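Local structure of flavohemoprotein (4EH1) at residues G106-V111 against D203-G208; A131-L136 against Q160-L165; G143-Y148 against G170-V175; M190-L195 against V217-A222. The protein probably converts nitric oxide to nitrate with O2 and NAD(P)H, this chain being its C-terminal reductase domain, which binds FAD. One frame throughout, in Å; residues are numbered along the deposited sequence. Where two conformers were deposited one is given.

Interaction 1 (G106-V111 against D203-G208)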
loop_
_atom_site.group_PDB
_atom_site.type_symbol
_atom_site.label_atom_id
_atom_site.label_comp_id
_atom_site.label_asym_id
_atom_site.label_seq_id
_atom_site.Cartn_x
_atom_site.Cartn_y
_atom_site.Cartn_z
ATOM N N GLY A 106 -6.355 12.199 23.346
ATOM C CA GLY A 106 -5.305 13.166 23.091
ATOM C C GLY A 106 -5.801 14.592 23.211
ATOM O O GLY A 106 -6.943 14.890 22.889
ATOM N N ASP A 107 -4.911 15.469 23.656
ATOM C CA ASP A 107 -5.238 16.851 23.949
ATOM C C ASP A 107 -4.837 17.756 22.817
ATOM O O ASP A 107 -5.040 18.954 22.881
ATOM C CB ASP A 107 -4.512 17.286 25.213
ATOM C CG ASP A 107 -5.032 16.576 26.441
ATOM O OD1 ASP A 107 -6.279 16.433 26.554
ATOM O OD2 ASP A 107 -4.195 16.147 27.275
ATOM N N PHE A 108 -4.237 17.182 21.781
ATOM C CA PHE A 108 -3.853 17.981 20.639
ATOM C C PHE A 108 -4.879 17.798 19.521
ATOM O O PHE A 108 -5.059 16.697 19.002
ATOM C CB PHE A 108 -2.427 17.631 20.193
ATOM C CG PHE A 108 -2.065 18.197 18.854
ATOM C CD1 PHE A 108 -1.554 19.484 18.748
ATOM C CD2 PHE A 108 -2.266 17.453 17.700
ATOM C CE1 PHE A 108 -1.212 20.000 17.515
ATOM C CE2 PHE A 108 -1.946 17.956 16.468
ATOM C CZ PHE A 108 -1.404 19.233 16.372
ATOM N N PHE A 109 -5.569 18.877 19.171
ATOM C CA PHE A 109 -6.531 18.835 18.066
ATOM C C PHE A 109 -6.948 20.210 17.614
ATOM O O PHE A 109 -6.862 21.177 18.351
ATOM C CB PHE A 109 -7.778 18.009 18.404
ATOM C CG PHE A 109 -8.445 18.402 19.706
ATOM C CD1 PHE A 109 -9.428 19.379 19.739
ATOM C CD2 PHE A 109 -8.101 17.769 20.889
ATOM C CE1 PHE A 109 -10.043 19.724 20.937
ATOM C CE2 PHE A 109 -8.700 18.115 22.079
ATOM C CZ PHE A 109 -9.668 19.094 22.110
ATOM N N TYR A 110 -7.405 20.283 16.376
ATOM C CA TYR A 110 -7.780 21.552 15.818
ATOM C C TYR A 110 -9.055 22.079 16.498
ATOM O O TYR A 110 -10.034 21.350 16.680
ATOM C CB TYR A 110 -8.002 21.419 14.318
ATOM C CG TYR A 110 -8.509 22.692 13.729
ATOM C CD1 TYR A 110 -7.634 23.719 13.443
ATOM C CD2 TYR A 110 -9.859 22.887 13.498
ATOM C CE1 TYR A 110 -8.058 24.887 12.940
ATOM C CE2 TYR A 110 -10.311 24.081 12.971
ATOM C CZ TYR A 110 -9.389 25.083 12.695
ATOM O OH TYR A 110 -9.765 26.300 12.160
ATOM N N VAL A 111 -9.049 23.354 16.853
ATOM C CA VAL A 111 -10.272 23.984 17.364
ATOM C C VAL A 111 -10.565 25.211 16.505
ATOM O O VAL A 111 -9.677 26.049 16.286
ATOM C CB VAL A 111 -10.134 24.371 18.824
ATOM C CG1 VAL A 111 -11.326 25.239 19.269
ATOM C CG2 VAL A 111 -10.003 23.118 19.681
ATOM N N ASP A 203 -3.381 30.791 14.073
ATOM C CA ASP A 203 -3.136 29.628 14.923
ATOM C C ASP A 203 -2.085 28.737 14.252
ATOM O O ASP A 203 -2.257 28.338 13.101
ATOM C CB ASP A 203 -4.408 28.806 15.113
ATOM C CG ASP A 203 -5.153 29.155 16.393
ATOM O OD1 ASP A 203 -4.537 29.682 17.342
ATOM O OD2 ASP A 203 -6.365 28.873 16.457
ATOM N N PHE A 204 -1.035 28.393 14.990
ATOM C CA PHE A 204 0.055 27.566 14.473
ATOM C C PHE A 204 -0.003 26.187 15.113
ATOM O O PHE A 204 0.163 26.055 16.325
ATOM C CB PHE A 204 1.419 28.240 14.748
ATOM C CG PHE A 204 1.602 29.529 13.993
ATOM C CD1 PHE A 204 0.925 30.682 14.388
ATOM C CD2 PHE A 204 2.414 29.580 12.868
ATOM C CE1 PHE A 204 1.055 31.883 13.667
ATOM C CE2 PHE A 204 2.549 30.753 12.129
ATOM C CZ PHE A 204 1.865 31.913 12.521
ATOM N N TYR A 205 -0.254 25.167 14.296
ATOM C CA TYR A 205 -0.272 23.794 14.775
ATOM C C TYR A 205 0.977 23.090 14.266
ATOM O O TYR A 205 1.291 23.156 13.071
ATOM C CB TYR A 205 -1.527 23.059 14.266
ATOM C CG TYR A 205 -2.825 23.534 14.890
ATOM C CD1 TYR A 205 -3.489 24.677 14.407
ATOM C CD2 TYR A 205 -3.419 22.827 15.920
ATOM C CE1 TYR A 205 -4.709 25.112 14.983
ATOM C CE2 TYR A 205 -4.638 23.254 16.506
ATOM C CZ TYR A 205 -5.276 24.395 16.025
ATOM O OH TYR A 205 -6.482 24.810 16.590
ATOM N N LEU A 206 1.673 22.410 15.170
ATOM C CA LEU A 206 2.987 21.825 14.899
ATOM C C LEU A 206 3.034 20.347 15.286
ATOM O O LEU A 206 2.599 19.981 16.376
ATOM C CB LEU A 206 4.041 22.514 15.770
ATOM C CG LEU A 206 4.563 23.907 15.420
ATOM C CD1 LEU A 206 3.461 24.939 15.226
ATOM C CD2 LEU A 206 5.482 24.360 16.509
ATOM N N CYS A 207 3.602 19.496 14.435
ATOM C CA CYS A 207 3.782 18.101 14.822
ATOM C C CYS A 207 5.030 17.481 14.232
ATOM O O CYS A 207 5.263 17.569 13.022
ATOM C CB CYS A 207 2.594 17.241 14.377
ATOM S SG CYS A 207 2.764 15.495 14.926
ATOM N N GLY A 208 5.812 16.812 15.076
ATOM C CA GLY A 208 7.024 16.151 14.607
ATOM C C GLY A 208 7.922 15.813 15.779
ATOM O O GLY A 208 7.520 15.978 16.932
HETATM O O HOH W 1 -6.099 23.915 19.522
HETATM O O HOH W 2 -7.653 27.192 15.209
#

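Interaction 2 (A131-L136 against Q160-L165)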
loop_
_atom_site.group_PDB
_atom_site.type_symbol
_atom_site.label_atom_id
_atom_site.label_comp_id
_atom_site.label_asym_id
_atom_site.label_seq_id
_atom_site.Cartn_x
_atom_site.Cartn_y
_atom_site.Cartn_z
ATOM N N ALA A 131 -5.406 14.659 9.020
ATOM C CA ALA A 131 -6.775 14.626 9.543
ATOM C C ALA A 131 -7.300 16.044 9.572
ATOM O O ALA A 131 -8.438 16.294 9.219
ATOM C CB ALA A 131 -6.833 13.976 10.963
ATOM N N ILE A 132 -6.445 16.982 9.962
ATOM C CA ILE A 132 -6.850 18.377 10.049
ATOM C C ILE A 132 -7.129 18.967 8.664
ATOM O O ILE A 132 -8.174 19.572 8.466
ATOM C CB ILE A 132 -5.826 19.216 10.813
ATOM C CG1 ILE A 132 -5.705 18.703 12.269
ATOM C CG2 ILE A 132 -6.225 20.706 10.783
ATOM C CD1 ILE A 132 -4.675 19.455 13.131
ATOM N N LEU A 133 -6.216 18.771 7.708
ATOM C CA LEU A 133 -6.496 19.180 6.341
ATOM C C LEU A 133 -7.833 18.668 5.840
ATOM O O LEU A 133 -8.612 19.424 5.275
ATOM C CB LEU A 133 -5.449 18.641 5.381
ATOM C CG LEU A 133 -4.086 19.311 5.373
ATOM C CD1 LEU A 133 -3.154 18.538 4.418
ATOM C CD2 LEU A 133 -4.208 20.795 4.995
ATOM N N HIS A 134 -8.077 17.372 5.989
ATOM C CA HIS A 134 -9.331 16.821 5.479
ATOM C C HIS A 134 -10.565 17.428 6.144
ATOM O O HIS A 134 -11.588 17.667 5.473
ATOM C CB HIS A 134 -9.368 15.300 5.560
ATOM C CG HIS A 134 -8.603 14.625 4.468
ATOM N ND1 HIS A 134 -8.987 14.690 3.142
ATOM C CD2 HIS A 134 -7.481 13.862 4.500
ATOM C CE1 HIS A 134 -8.140 13.990 2.406
ATOM N NE2 HIS A 134 -7.208 13.493 3.205
ATOM N N THR A 135 -10.463 17.699 7.446
ATOM C CA THR A 135 -11.574 18.308 8.197
ATOM C C THR A 135 -11.827 19.737 7.716
ATOM O O THR A 135 -12.966 20.132 7.516
ATOM C CB THR A 135 -11.297 18.348 9.727
ATOM O OG1 THR A 135 -11.012 17.029 10.170
ATOM C CG2 THR A 135 -12.532 18.869 10.491
ATOM N N LEU A 136 -10.755 20.504 7.523
ATOM C CA LEU A 136 -10.892 21.890 7.092
ATOM C C LEU A 136 -11.413 21.951 5.665
ATOM O O LEU A 136 -12.087 22.896 5.313
ATOM C CB LEU A 136 -9.554 22.631 7.213
ATOM C CG LEU A 136 -9.018 22.737 8.652
ATOM C CD1 LEU A 136 -7.684 23.519 8.690
ATOM C CD2 LEU A 136 -9.997 23.389 9.604
ATOM N N GLN A 160 0.641 13.463 -3.048
ATOM C CA GLN A 160 -0.431 13.615 -4.030
ATOM C C GLN A 160 -1.753 14.051 -3.388
ATOM O O GLN A 160 -2.442 14.933 -3.884
ATOM C CB GLN A 160 -0.639 12.309 -4.808
ATOM C CG GLN A 160 -1.824 12.352 -5.773
ATOM C CD GLN A 160 -1.632 13.403 -6.872
ATOM O OE1 GLN A 160 -0.525 13.901 -7.097
ATOM N NE2 GLN A 160 -2.712 13.732 -7.564
ATOM N N GLU A 161 -2.080 13.433 -2.267
ATOM C CA GLU A 161 -3.347 13.683 -1.631
ATOM C C GLU A 161 -3.387 15.130 -1.148
ATOM O O GLU A 161 -4.386 15.813 -1.318
ATOM C CB GLU A 161 -3.560 12.670 -0.507
ATOM C CG GLU A 161 -4.863 12.804 0.297
ATOM C CD GLU A 161 -4.936 11.763 1.444
ATOM O OE1 GLU A 161 -4.716 12.106 2.624
ATOM O OE2 GLU A 161 -5.212 10.591 1.157
ATOM N N THR A 162 -2.279 15.596 -0.589
ATOM C CA THR A 162 -2.191 16.960 -0.101
ATOM C C THR A 162 -2.249 17.973 -1.253
ATOM O O THR A 162 -2.930 18.988 -1.153
ATOM C CB THR A 162 -0.925 17.127 0.768
ATOM O OG1 THR A 162 -1.081 16.328 1.939
ATOM C CG2 THR A 162 -0.689 18.577 1.202
ATOM N N ALA A 163 -1.555 17.680 -2.346
ATOM C CA ALA A 163 -1.536 18.564 -3.504
ATOM C C ALA A 163 -2.965 18.749 -4.001
ATOM O O ALA A 163 -3.382 19.858 -4.319
ATOM C CB ALA A 163 -0.662 17.986 -4.632
ATOM N N GLN A 164 -3.715 17.655 -4.044
ATOM C CA GLN A 164 -5.090 17.727 -4.522
ATOM C C GLN A 164 -5.951 18.607 -3.625
ATOM O O GLN A 164 -6.672 19.461 -4.131
ATOM C CB GLN A 164 -5.704 16.338 -4.692
ATOM C CG GLN A 164 -5.032 15.509 -5.780
ATOM C CD GLN A 164 -5.890 14.317 -6.216
ATOM O OE1 GLN A 164 -5.376 13.229 -6.533
ATOM N NE2 GLN A 164 -7.210 14.524 -6.236
ATOM N N LEU A 165 -5.860 18.408 -2.308
ATOM C CA LEU A 165 -6.626 19.220 -1.360
ATOM C C LEU A 165 -6.307 20.661 -1.556
ATOM O O LEU A 165 -7.193 21.492 -1.677
ATOM C CB LEU A 165 -6.306 18.871 0.089
ATOM C CG LEU A 165 -6.984 17.608 0.608
ATOM C CD1 LEU A 165 -6.538 17.268 2.031
ATOM C CD2 LEU A 165 -8.534 17.738 0.510
#

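Interaction 3 (G143-Y148 against G170-V175)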
loop_
_atom_site.group_PDB
_atom_site.type_symbol
_atom_site.label_atom_id
_atom_site.label_comp_id
_atom_site.label_asym_id
_atom_site.label_seq_id
_atom_site.Cartn_x
_atom_site.Cartn_y
_atom_site.Cartn_z
ATOM N N GLY A 143 -7.940 30.414 4.235
ATOM C CA GLY A 143 -6.777 30.905 4.963
ATOM C C GLY A 143 -5.950 29.805 5.635
ATOM O O GLY A 143 -5.580 29.915 6.809
ATOM N N VAL A 144 -5.664 28.745 4.893
ATOM C CA VAL A 144 -4.846 27.643 5.413
ATOM C C VAL A 144 -3.469 27.579 4.715
ATOM O O VAL A 144 -3.387 27.622 3.485
ATOM C CB VAL A 144 -5.563 26.269 5.296
ATOM C CG1 VAL A 144 -4.687 25.144 5.888
ATOM C CG2 VAL A 144 -6.925 26.293 6.013
ATOM N N THR A 145 -2.404 27.514 5.517
ATOM C CA THR A 145 -1.045 27.315 5.021
ATOM C C THR A 145 -0.469 25.988 5.561
ATOM O O THR A 145 -0.500 25.709 6.767
ATOM C CB THR A 145 -0.110 28.475 5.438
ATOM O OG1 THR A 145 -0.633 29.708 4.953
ATOM C CG2 THR A 145 1.298 28.288 4.837
ATOM N N TYR A 146 0.056 25.168 4.668
ATOM C CA TYR A 146 0.633 23.900 5.060
ATOM C C TYR A 146 2.161 23.916 4.836
ATOM O O TYR A 146 2.636 24.093 3.712
ATOM C CB TYR A 146 -0.010 22.829 4.208
ATOM C CG TYR A 146 0.424 21.407 4.470
ATOM C CD1 TYR A 146 1.393 20.799 3.669
ATOM C CD2 TYR A 146 -0.172 20.649 5.481
ATOM C CE1 TYR A 146 1.783 19.492 3.876
ATOM C CE2 TYR A 146 0.217 19.334 5.705
ATOM C CZ TYR A 146 1.187 18.759 4.887
ATOM O OH TYR A 146 1.572 17.455 5.082
ATOM N N LEU A 147 2.931 23.746 5.900
ATOM C CA LEU A 147 4.397 23.763 5.779
ATOM C C LEU A 147 4.924 22.392 6.189
ATOM O O LEU A 147 4.631 21.914 7.292
ATOM C CB LEU A 147 5.017 24.866 6.640
ATOM C CG LEU A 147 4.460 26.301 6.509
ATOM C CD1 LEU A 147 5.113 27.224 7.520
ATOM C CD2 LEU A 147 4.641 26.877 5.127
ATOM N N TYR A 148 5.690 21.763 5.300
ATOM C CA TYR A 148 6.092 20.367 5.471
ATOM C C TYR A 148 7.592 20.170 5.166
ATOM O O TYR A 148 8.108 20.686 4.160
ATOM C CB TYR A 148 5.254 19.445 4.559
ATOM C CG TYR A 148 5.537 17.962 4.802
ATOM C CD1 TYR A 148 5.358 17.403 6.062
ATOM C CD2 TYR A 148 6.032 17.137 3.784
ATOM C CE1 TYR A 148 5.652 16.052 6.316
ATOM C CE2 TYR A 148 6.341 15.773 4.025
ATOM C CZ TYR A 148 6.123 15.245 5.285
ATOM O OH TYR A 148 6.382 13.920 5.540
ATOM N N GLY A 170 -7.940 26.118 -2.551
ATOM C CA GLY A 170 -7.287 27.415 -2.652
ATOM C C GLY A 170 -6.377 27.767 -1.471
ATOM O O GLY A 170 -6.296 28.919 -1.042
ATOM N N TRP A 171 -5.679 26.767 -0.961
ATOM C CA TRP A 171 -4.752 26.945 0.151
ATOM C C TRP A 171 -3.302 27.119 -0.310
ATOM O O TRP A 171 -3.034 27.120 -1.513
ATOM C CB TRP A 171 -4.819 25.728 1.066
ATOM C CG TRP A 171 -6.144 25.606 1.766
ATOM C CD1 TRP A 171 -7.088 26.604 1.960
ATOM C CD2 TRP A 171 -6.662 24.431 2.393
ATOM N NE1 TRP A 171 -8.173 26.096 2.651
ATOM C CE2 TRP A 171 -7.932 24.774 2.942
ATOM C CE3 TRP A 171 -6.193 23.115 2.531
ATOM C CZ2 TRP A 171 -8.729 23.840 3.611
ATOM C CZ3 TRP A 171 -6.984 22.180 3.217
ATOM C CH2 TRP A 171 -8.238 22.550 3.744
ATOM N N MET A 172 -2.381 27.283 0.647
ATOM C CA MET A 172 -0.987 27.512 0.309
ATOM C C MET A 172 -0.152 26.400 0.921
ATOM O O MET A 172 -0.447 25.923 2.018
ATOM C CB MET A 172 -0.495 28.859 0.865
ATOM C CG MET A 172 -1.517 30.005 0.863
ATOM S SD MET A 172 -1.931 30.649 -0.774
ATOM C CE MET A 172 -0.313 30.970 -1.511
ATOM N N GLN A 173 0.879 25.968 0.209
ATOM C CA GLN A 173 1.817 25.040 0.809
ATOM C C GLN A 173 3.256 25.350 0.392
ATOM O O GLN A 173 3.504 25.896 -0.699
ATOM C CB GLN A 173 1.425 23.576 0.541
ATOM C CG GLN A 173 2.023 22.927 -0.712
ATOM C CD GLN A 173 1.942 21.378 -0.670
ATOM O OE1 GLN A 173 2.317 20.747 0.319
ATOM N NE2 GLN A 173 1.463 20.778 -1.751
ATOM N N GLN A 174 4.185 25.046 1.292
ATOM C CA GLN A 174 5.610 25.047 0.960
ATOM C C GLN A 174 6.194 23.744 1.502
ATOM O O GLN A 174 5.936 23.375 2.649
ATOM C CB GLN A 174 6.348 26.255 1.560
ATOM C CG GLN A 174 7.863 26.291 1.210
ATOM C CD GLN A 174 8.123 26.200 -0.306
ATOM O OE1 GLN A 174 8.783 25.263 -0.804
ATOM N NE2 GLN A 174 7.627 27.185 -1.036
ATOM N N VAL A 175 6.971 23.061 0.670
ATOM C CA VAL A 175 7.664 21.857 1.085
ATOM C C VAL A 175 9.215 22.025 1.104
ATOM O O VAL A 175 9.772 22.689 0.249
ATOM C CB VAL A 175 7.270 20.697 0.177
ATOM C CG1 VAL A 175 8.172 19.485 0.426
ATOM C CG2 VAL A 175 5.749 20.341 0.394
#

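Interaction 4 (M190-L195 against V217-A222)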
loop_
_atom_site.group_PDB
_atom_site.type_symbol
_atom_site.label_atom_id
_atom_site.label_comp_id
_atom_site.label_asym_id
_atom_site.label_seq_id
_atom_site.Cartn_x
_atom_site.Cartn_y
_atom_site.Cartn_z
ATOM N N MET A 190 13.706 23.952 7.287
ATOM C CA MET A 190 12.568 24.832 7.196
ATOM C C MET A 190 12.937 26.167 7.843
ATOM O O MET A 190 13.141 26.245 9.034
ATOM C CB MET A 190 11.383 24.205 7.945
ATOM C CG MET A 190 10.067 24.940 7.677
ATOM S SD MET A 190 8.655 24.305 8.599
ATOM C CE MET A 190 8.304 22.738 7.768
ATOM N N GLN A 191 13.028 27.220 7.060
ATOM C CA GLN A 191 13.305 28.525 7.638
ATOM C C GLN A 191 12.132 29.455 7.404
ATOM O O GLN A 191 11.694 29.625 6.265
ATOM C CB GLN A 191 14.593 29.088 7.063
ATOM C CG GLN A 191 15.806 28.458 7.713
ATOM C CD GLN A 191 17.072 28.789 6.986
ATOM O OE1 GLN A 191 17.303 28.307 5.877
ATOM N NE2 GLN A 191 17.906 29.621 7.597
ATOM N N LEU A 192 11.623 30.048 8.485
ATOM C CA LEU A 192 10.332 30.738 8.448
ATOM C C LEU A 192 10.389 32.258 8.228
ATOM O O LEU A 192 9.370 32.877 7.932
ATOM C CB LEU A 192 9.543 30.442 9.731
ATOM C CG LEU A 192 9.365 28.970 10.106
ATOM C CD1 LEU A 192 8.791 28.918 11.500
ATOM C CD2 LEU A 192 8.454 28.211 9.137
ATOM N N ALA A 193 11.576 32.842 8.351
ATOM C CA ALA A 193 11.746 34.295 8.464
ATOM C C ALA A 193 11.271 35.066 7.255
ATOM O O ALA A 193 10.934 36.237 7.356
ATOM C CB ALA A 193 13.237 34.636 8.728
ATOM N N GLU A 194 11.274 34.402 6.109
ATOM C CA GLU A 194 11.064 35.067 4.845
ATOM C C GLU A 194 9.730 34.622 4.243
ATOM O O GLU A 194 9.400 34.957 3.104
ATOM C CB GLU A 194 12.227 34.747 3.899
ATOM C CG GLU A 194 12.142 33.353 3.263
ATOM C CD GLU A 194 12.529 32.199 4.194
ATOM O OE1 GLU A 194 12.259 32.259 5.414
ATOM O OE2 GLU A 194 13.104 31.213 3.683
ATOM N N LEU A 195 8.954 33.873 5.016
ATOM C CA LEU A 195 7.665 33.419 4.524
ATOM C C LEU A 195 6.550 34.433 4.803
ATOM O O LEU A 195 6.577 35.116 5.822
ATOM C CB LEU A 195 7.311 32.099 5.183
ATOM C CG LEU A 195 8.248 30.937 4.882
ATOM C CD1 LEU A 195 7.716 29.691 5.553
ATOM C CD2 LEU A 195 8.434 30.715 3.387
ATOM N N VAL A 217 9.447 26.067 17.010
ATOM C CA VAL A 217 8.866 26.888 18.059
ATOM C C VAL A 217 9.754 28.096 18.358
ATOM O O VAL A 217 9.241 29.192 18.480
ATOM C CB VAL A 217 8.615 26.078 19.343
ATOM C CG1 VAL A 217 8.344 27.002 20.553
ATOM C CG2 VAL A 217 7.450 25.153 19.133
ATOM N N LYS A 218 11.076 27.902 18.457
ATOM C CA LYS A 218 11.990 29.045 18.626
ATOM C C LYS A 218 11.887 30.085 17.506
ATOM O O LYS A 218 11.862 31.287 17.764
ATOM C CB LYS A 218 13.450 28.600 18.842
ATOM C CG LYS A 218 13.674 27.966 20.230
ATOM C CD LYS A 218 14.933 27.108 20.318
ATOM C CE LYS A 218 15.110 26.588 21.726
ATOM N NZ LYS A 218 16.227 25.568 21.833
ATOM N N GLN A 219 11.824 29.630 16.266
ATOM C CA GLN A 219 11.568 30.556 15.170
ATOM C C GLN A 219 10.230 31.297 15.326
ATOM O O GLN A 219 10.154 32.521 15.116
ATOM C CB GLN A 219 11.573 29.817 13.845
ATOM C CG GLN A 219 12.952 29.385 13.348
ATOM C CD GLN A 219 12.824 28.847 11.936
ATOM O OE1 GLN A 219 12.634 29.614 10.987
ATOM N NE2 GLN A 219 12.871 27.530 11.793
ATOM N N LEU A 220 9.176 30.566 15.684
ATOM C CA LEU A 220 7.861 31.200 15.841
ATOM C C LEU A 220 7.877 32.282 16.919
ATOM O O LEU A 220 7.389 33.389 16.706
ATOM C CB LEU A 220 6.769 30.170 16.141
ATOM C CG LEU A 220 6.422 29.256 14.960
ATOM C CD1 LEU A 220 5.324 28.297 15.357
ATOM C CD2 LEU A 220 6.055 30.063 13.666
ATOM N N LEU A 221 8.453 31.968 18.068
ATOM C CA LEU A 221 8.539 32.953 19.139
ATOM C C LEU A 221 9.382 34.173 18.753
ATOM O O LEU A 221 8.999 35.306 19.029
ATOM C CB LEU A 221 9.105 32.317 20.399
ATOM C CG LEU A 221 8.238 31.224 21.009
ATOM C CD1 LEU A 221 8.980 30.580 22.175
ATOM C CD2 LEU A 221 6.948 31.811 21.486
ATOM N N ALA A 222 10.529 33.943 18.122
ATOM C CA ALA A 222 11.374 35.054 17.685
ATOM C C ALA A 222 10.661 35.967 16.665
ATOM O O ALA A 222 10.988 37.155 16.566
ATOM C CB ALA A 222 12.678 34.536 17.107
#

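Interaction 1 (G106-V111 against D203-G208)
Tyr205 reaches from strand 203-208 to the linker 106-111, and its phenol oxygen takes a nearly straight hydrogen bond from Val111 N: Val111 N to Tyr205 OH is 3.0 Å, with 175° at the hydrogen. Tyr205 CG stands anti to its carbonyl carbon, on a CB that points toward the linker. Two aromatic side chains of the linker meet this ring. Phe108, its CG anti to the backbone N (chi1 168°), brings CE1 to the edge of the Tyr205 ring, where Phe108 CE1 lies near the ring plane and 3.9 Å from Tyr205 CD2. Tyr110 crosses Tyr205 at about a right angle as a side chain, and Tyr110 CD1 comes within 3.6 Å of Tyr205 CZ; the ring planes are inclined at 41°, an oblique pair. The linker follows strand 98-105 of the antiparallel FAD-binding sheet, whereas strand 203-208 belongs to the parallel NAD-binding sheet, which places the contact at the junction of the two halves of this ferredoxin reductase-like module. His231 stacks on Tyr205, and Phe108 lies close to Glu233, a site that by similarity influences the redox potentials of heme and FAD. One water bridges the linker to the phenol, 3.1 Å from Phe109 O and 3.1 Å from Tyr205 OH. At the start of the strand, Asp203 forms salt bridges with Arg113 and Arg115, while Tyr110 OH is hydrogen-bonded to Glu112.

Interaction 2 (A131-L136 against Q160-L165)
Leu165 packs against two adjacent residues of helix 131-136, its CD1 touching both Leu133 and His134. The helix axes run 10.9 Å apart at an angle of 27°, a spacing wide enough for side chains to fill the interface. Leu165 CD1 lies over one face of the imidazole, 3.8 Å from the His134 ring centroid and 18° off the normal, in a CH-pi contact; Leu133 CB is 3.8 Å from the same Leu165 CD1. This is the tight, apolar part of the contact, and Leu133 continues it onto Trp171 and Tyr146. Thr162 touches the tip of Leu133 more loosely, its OG1 being hydrogen-bonded to Gln130. The polar side, formed by the partly exposed His134 and Glu161, rests on one bond: His134 NE2 to Glu161 OE1, 2.9 Å. Extension of the Glu161 chain beyond CG carries the carboxylate across to the imidazole edge. OE1 lies in the ring plane, but the donor stands above the carboxylate plane. Arg69 and Gln130 also bind Glu161 OE1, and His61 stacks on His134. The three donors on this oxygen, one a salt-bridging arginine, would favour an ionised Glu161, while the NE2 bond, with Leu165 and His61 on the ring, helps fix the rotation of the imidazole.

Interaction 3 (G143-Y148 against G170-V175)
Val144 and Trp171 bury the most surface here, followed by Tyr146, and the first two meet ring against branch. Val144 CB sits over one face of the indole, 3.5 Å from the centroid of the Trp171 five-membered ring and only 3° off its normal, a well-formed CH-pi contact. Val144 CG2, anti to the carbonyl carbon, lies over the same face and touches Trp171 CE2 at 3.6 Å. The two side chains run alongside each other and point the same way. The indole is further held by a hydrogen bond from Trp171 NE1 to Lys141 O, with Leu133 and Leu136 of helix 126-138 packed against it. Tyr146 lies beside Gln173 in similar fashion: Tyr146 CD1 is 3.5 Å from Gln173 OE1, the ring and amide planes being 67° apart. The Tyr146 ring touches Leu133 and Thr162 of the helices covering that face. The backbones add a ladder of four hydrogen bonds, from Met172 N to Val144 O at one end to Tyr148 N and Gln174 O at the other. In the middle, Tyr146 N gives to Met172 O at 2.8 Å. Tyr146 O accepts from Gln174 N at 3.0 Å. Tyr146 thus uses both its N and its O toward flanking residues of the other strand, the alternation expected of parallel pairing, and the strand directions differ by 9°. Strand 144-150, helix 159-169 and strand 172-177 form a beta-alpha-beta crossover, the repeating element of the Rossmann-like NAD-binding domain.

Interaction 4 (M190-L195 against V217-A222)
Met190 to Leu192 presents one carbonyl and one N-H to Gln219 of helix 210-223, just where the chain enters a type I turn from Leu192 to Leu195, whose closing bond runs from Leu195 N to Leu192 O. The primary amide of Gln219 answers both groups. Its NE2 donates to Met190 O at 3.1 Å, with the acceptor in the amide plane, and its OE1 accepts from Leu192 N at 2.7 Å, with the donor in the carbonyl plane and 162° at the hydrogen. The pair of bonds fixes the rotation of the amide about its last torsion. Gln219 CG stands anti to the carbonyl carbon (chi1 -74°), and the extended chain beyond it reaches the loop. Leu192 crosses obliquely beside this side chain: Leu192 CG is 3.4 Å from Gln219 OE1, while Leu192 CD1 reaches Gln219 CB at 3.7 Å. The same methyl meets Leu220 CD2, also at 3.7 Å, giving the polar grip an apolar flank. Tyr215 OH adds a hydrogen bond to Met190 O. The loop is thereby fastened along helix 210-223, with Met190 and Leu192 packing on Leu147 of strand 144-150 and Leu220 on Phe204 and Leu206 of strand 203-208.

In the fold
Interactions 2, 3 and 4 belong to the NAD-binding half, and interaction 1 joins that half to the FAD-binding half. Along the chain, interactions 2 and 3 alternate their segments between those of interaction 1, which in turn alternate with those of interaction 4. Interactions 1 and 3 reach the same parallel sheet, their centres about 16 Å apart. Helices 126-138, 159-169 and 210-223 flank that sheet; the centres of interactions 2 and 4 are about 23 Å apart, and the two do not touch. Interaction 3 touches both. So does interaction 1, through Tyr110 on Ile132 and Leu136 and through Leu206 on Val217 and Leu220, which ties the inter-domain contact into the NAD-binding domain.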